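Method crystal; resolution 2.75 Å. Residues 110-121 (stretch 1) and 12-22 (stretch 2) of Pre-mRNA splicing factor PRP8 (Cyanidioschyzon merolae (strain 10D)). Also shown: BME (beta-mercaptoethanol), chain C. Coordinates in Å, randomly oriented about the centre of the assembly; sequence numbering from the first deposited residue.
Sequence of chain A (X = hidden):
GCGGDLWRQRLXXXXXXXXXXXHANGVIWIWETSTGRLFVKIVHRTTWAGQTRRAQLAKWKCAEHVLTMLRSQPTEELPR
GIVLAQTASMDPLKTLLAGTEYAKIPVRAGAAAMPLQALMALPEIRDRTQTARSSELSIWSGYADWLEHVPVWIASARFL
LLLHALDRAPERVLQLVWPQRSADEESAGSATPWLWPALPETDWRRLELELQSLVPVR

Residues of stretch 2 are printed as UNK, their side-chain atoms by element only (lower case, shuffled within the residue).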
# COMPACT_ATOMS: atom_id res chain seq x y z
N GLY A 110 -13.94 1.98 -1.66
CA GLY A 110 -13.92 1.08 -2.79
C GLY A 110 -12.57 0.55 -3.20
O GLY A 110 -12.47 -0.02 -4.30
N ALA A 111 -11.53 0.72 -2.38
CA ALA A 111 -10.27 0.06 -2.72
C ALA A 111 -10.27 -1.41 -2.34
O ALA A 111 -9.36 -2.14 -2.74
CB ALA A 111 -9.09 0.76 -2.03
N ALA A 112 -11.35 -1.87 -1.68
CA ALA A 112 -11.45 -3.25 -1.25
C ALA A 112 -11.22 -4.21 -2.40
O ALA A 112 -10.53 -5.23 -2.25
CB ALA A 112 -12.82 -3.49 -0.62
N ALA A 113 -11.77 -3.90 -3.58
CA ALA A 113 -11.56 -4.71 -4.77
C ALA A 113 -10.09 -4.95 -5.07
O ALA A 113 -9.76 -5.87 -5.82
CB ALA A 113 -12.23 -4.04 -5.97
N MET A 114 -9.19 -4.16 -4.47
CA MET A 114 -7.76 -4.28 -4.74
C MET A 114 -7.01 -4.90 -3.56
O MET A 114 -6.90 -4.27 -2.50
CB MET A 114 -7.14 -2.93 -5.13
CG MET A 114 -7.79 -2.33 -6.39
SD MET A 114 -7.31 -0.64 -6.86
CE MET A 114 -8.31 0.39 -5.78
N PRO A 115 -6.52 -6.14 -3.69
CA PRO A 115 -5.85 -6.83 -2.57
C PRO A 115 -4.41 -6.38 -2.40
O PRO A 115 -3.45 -7.12 -2.59
CB PRO A 115 -5.95 -8.30 -2.98
CG PRO A 115 -5.82 -8.23 -4.47
CD PRO A 115 -6.62 -7.01 -4.88
N LEU A 116 -4.27 -5.11 -2.01
CA LEU A 116 -2.96 -4.53 -1.74
C LEU A 116 -2.31 -5.18 -0.52
O LEU A 116 -1.08 -5.33 -0.47
CB LEU A 116 -3.13 -3.02 -1.55
CG LEU A 116 -1.91 -2.18 -1.22
CD1 LEU A 116 -0.93 -2.23 -2.37
CD2 LEU A 116 -2.34 -0.76 -0.98
N GLN A 117 -3.13 -5.59 0.47
CA GLN A 117 -2.59 -6.26 1.65
C GLN A 117 -1.84 -7.54 1.29
O GLN A 117 -1.02 -8.01 2.08
CB GLN A 117 -3.70 -6.63 2.63
CG GLN A 117 -4.85 -7.35 1.97
CD GLN A 117 -5.90 -7.86 2.96
OE1 GLN A 117 -5.69 -7.85 4.17
NE2 GLN A 117 -7.01 -8.36 2.43
N ALA A 118 -2.12 -8.12 0.12
CA ALA A 118 -1.42 -9.33 -0.30
C ALA A 118 0.09 -9.12 -0.38
O ALA A 118 0.85 -10.10 -0.39
CB ALA A 118 -1.97 -9.83 -1.64
N LEU A 119 0.56 -7.86 -0.39
CA LEU A 119 2.01 -7.66 -0.37
C LEU A 119 2.65 -8.25 0.89
O LEU A 119 3.87 -8.48 0.91
CB LEU A 119 2.34 -6.18 -0.47
CG LEU A 119 2.06 -5.64 -1.85
CD1 LEU A 119 2.36 -4.13 -1.92
CD2 LEU A 119 2.86 -6.45 -2.86
N MET A 120 1.85 -8.55 1.91
CA MET A 120 2.35 -9.21 3.11
C MET A 120 3.06 -10.51 2.78
O MET A 120 3.82 -11.02 3.61
CB MET A 120 1.18 -9.50 4.06
CG MET A 120 1.59 -9.73 5.51
SD MET A 120 2.36 -8.24 6.14
CE MET A 120 4.07 -8.76 6.23
N ALA A 121 2.86 -11.03 1.57
CA ALA A 121 3.47 -12.26 1.11
C ALA A 121 4.88 -12.09 0.55
O ALA A 121 5.58 -13.09 0.38
CB ALA A 121 2.56 -12.89 0.05
N UNK A 12 -3.72 8.02 -3.71
CA UNK A 12 -3.19 7.21 -2.59
C UNK A 12 -4.19 6.12 -2.27
O UNK A 12 -5.29 6.40 -1.78
c UNK A 12 0.20 10.08 -0.84
c UNK A 12 1.05 10.88 -0.09
c UNK A 12 0.66 11.18 1.20
c UNK A 12 -0.54 10.70 1.74
c UNK A 12 -0.75 8.85 -2.43
c UNK A 12 -1.39 9.89 0.98
c UNK A 12 -1.02 9.58 -0.34
n UNK A 12 0.34 9.61 -2.11
c UNK A 12 -1.61 8.79 -1.39
c UNK A 12 -2.91 8.05 -1.34
N UNK A 13 -3.82 4.87 -2.52
CA UNK A 13 -4.62 3.72 -2.12
C UNK A 13 -4.16 3.28 -0.72
O UNK A 13 -2.99 2.91 -0.52
c UNK A 13 -5.63 1.61 -2.92
c UNK A 13 -5.87 3.58 -5.11
c UNK A 13 -4.48 2.57 -3.13
c UNK A 13 -4.52 3.04 -4.59
N UNK A 14 -5.06 3.36 0.26
CA UNK A 14 -4.71 3.05 1.64
C UNK A 14 -5.42 1.77 2.05
O UNK A 14 -6.65 1.65 1.91
c UNK A 14 -5.06 4.21 2.57
c UNK A 14 -4.72 5.56 1.90
c UNK A 14 -4.34 3.98 3.95
N UNK A 15 -4.65 0.80 2.53
CA UNK A 15 -5.15 -0.52 2.92
C UNK A 15 -4.60 -0.83 4.31
O UNK A 15 -3.38 -0.98 4.48
c UNK A 15 -4.74 -1.58 1.89
c UNK A 15 -5.47 -2.91 2.07
o UNK A 15 -5.52 -3.70 1.09
o UNK A 15 -6.02 -3.18 3.15
N UNK A 16 -5.48 -0.92 5.30
CA UNK A 16 -5.05 -1.21 6.66
C UNK A 16 -5.56 -2.56 7.14
O UNK A 16 -5.40 -2.89 8.31
c UNK A 16 -6.97 -0.03 7.84
o UNK A 16 -7.38 0.67 8.80
o UNK A 16 -7.74 -0.64 7.06
c UNK A 16 -5.47 -0.08 7.61
N UNK A 17 -6.10 -3.38 6.25
CA UNK A 17 -6.69 -4.67 6.60
C UNK A 17 -5.71 -5.64 7.26
O UNK A 17 -6.14 -6.70 7.74
n UNK A 17 -7.98 -4.58 0.18
c UNK A 17 -7.31 -5.28 5.35
c UNK A 17 -9.09 -5.14 3.64
c UNK A 17 -8.71 -4.98 1.22
n UNK A 17 -9.86 -5.63 1.03
c UNK A 17 -8.54 -4.57 4.92
n UNK A 17 -8.31 -4.73 2.47
N UNK A 18 -4.42 -5.32 7.28
CA UNK A 18 -3.40 -6.07 8.01
C UNK A 18 -2.77 -5.21 9.10
O UNK A 18 -1.58 -5.30 9.39
c UNK A 18 -2.90 -7.56 6.06
o UNK A 18 -1.68 -5.49 6.41
c UNK A 18 -2.32 -6.59 7.07
N UNK A 19 -3.58 -4.39 9.77
CA UNK A 19 -3.00 -3.60 10.84
C UNK A 19 -2.89 -4.43 12.12
O UNK A 19 -1.95 -4.25 12.90
c UNK A 19 -3.82 -2.33 11.06
N UNK A 20 -3.84 -5.33 12.34
CA UNK A 20 -3.76 -6.34 13.38
C UNK A 20 -3.55 -7.70 12.75
O UNK A 20 -4.40 -8.17 11.99
c UNK A 20 -5.00 -9.73 16.93
c UNK A 20 -4.19 -7.57 16.35
c UNK A 20 -5.82 -9.72 15.81
c UNK A 20 -4.19 -8.65 17.20
c UNK A 20 -5.00 -7.54 15.21
c UNK A 20 -5.00 -6.36 14.27
o UNK A 20 -5.02 -10.84 17.76
c UNK A 20 -5.81 -8.64 14.96
N UNK A 21 -2.44 -8.35 13.08
CA UNK A 21 -2.26 -9.75 12.71
C UNK A 21 -2.03 -10.54 13.99
O UNK A 21 -1.23 -10.12 14.84
c UNK A 21 -0.34 -9.99 9.29
n UNK A 21 1.90 -11.41 8.44
c UNK A 21 -1.07 -9.95 11.74
c UNK A 21 2.08 -10.38 9.25
n UNK A 21 3.30 -10.04 9.66
c UNK A 21 -1.35 -9.46 10.31
n UNK A 21 1.03 -9.69 9.67
N UNK A 22 -2.78 -11.63 14.22
CA UNK A 22 -2.67 -12.36 15.50
C UNK A 22 -1.22 -12.63 15.88
O UNK A 22 -0.48 -13.26 15.12
c UNK A 22 -3.72 -12.28 13.30
c UNK A 22 -3.44 -13.66 15.23
c UNK A 22 -4.44 -13.28 14.19
C1 BME C . -7.25 2.08 5.10
C2 BME C . -8.18 3.03 5.83
O1 BME C . -8.05 0.95 4.83
S2 BME C . -7.34 4.43 6.62

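Position 12 carries one carbon and then fused five- and six-membered rings holding eight carbons and one nitrogen. Nothing of stretch 1 is in reach. This is Trp12, on the strand.

Position 13 has four carbons, forked at the first, with one arm two carbons long. It points toward stretch 1 and meets apolar side chains there. This is Ile13. Its CG2 lies 3.7 Å from Ala111 CB, and its CD1 lies 4.1 Å from Met114 CE. Leu116 CD2 is 3.8 Å from the backbone O of Ile13.

Position 14 has one carbon carrying two more. It points away from stretch 1. This is Val14.

Position 15 has two carbons, the second carrying two oxygens. The group points toward stretch 1, and one oxygen approaches the backbone N of Gln117. This is Asp15. Gln117 N donates a weak hydrogen bond to Asp15 OD2, at 3.1 Å.

Position 16 has the same makeup, but points away and misses stretch 1. This is Asp16. Beta-mercaptoethanol, probably from the crystallisation liquor, donates from O1 to Asp16 OD1 at 2.8 Å.

Position 17 has three carbons, a nitrogen, then a carbon carrying two more nitrogens. Its end reaches backbone oxygens of stretch 1. This is Arg17. NH1 gives a weak hydrogen bond to Ala112 O at 3.4 Å, and NH2 sits 2.9 Å from Met114 O. Gln117 NE2 lies over one face of the guanidinium.

Position 18 has one carbon carrying an oxygen and a carbon. It points toward stretch 1, and its end carbon meets the side-chain oxygen of Gln117. This is Thr18. Its CG2 is 3.4 Å from Gln117 OE1; its hydroxyl is bonded elsewhere in the structure.

Position 19 has a single carbon, out of reach of stretch 1. This is Ala19, closing a type I turn from Asp16.

Position 20 has one carbon and a six-carbon ring bearing an oxygen, also out of reach. This is Tyr20.

Position 21 repeats the makeup of 17. Its end packs against the Met120 side chain. This is Arg21. Met120 CG lies over one face of its guanidinium, 3.4 Å from NH1.

Position 22 has three carbons closing a ring onto the backbone N, out of reach of stretch 1. This is Pro22.

The contact joins an apolar patch around Ile13 to a polar cluster. Asp15 holds Arg17 in place: Arg17 NE bonds Asp15 OD1 at 2.8 Å, and Arg17 NH2 forms a salt bridge with Asp15 OD2 at 2.8 Å. The paired side chains then meet the backbone of stretch 1, carboxylate to NH and guanidinium to carbonyl.

Stretch 2 12-22: WIVDDRTAYRP
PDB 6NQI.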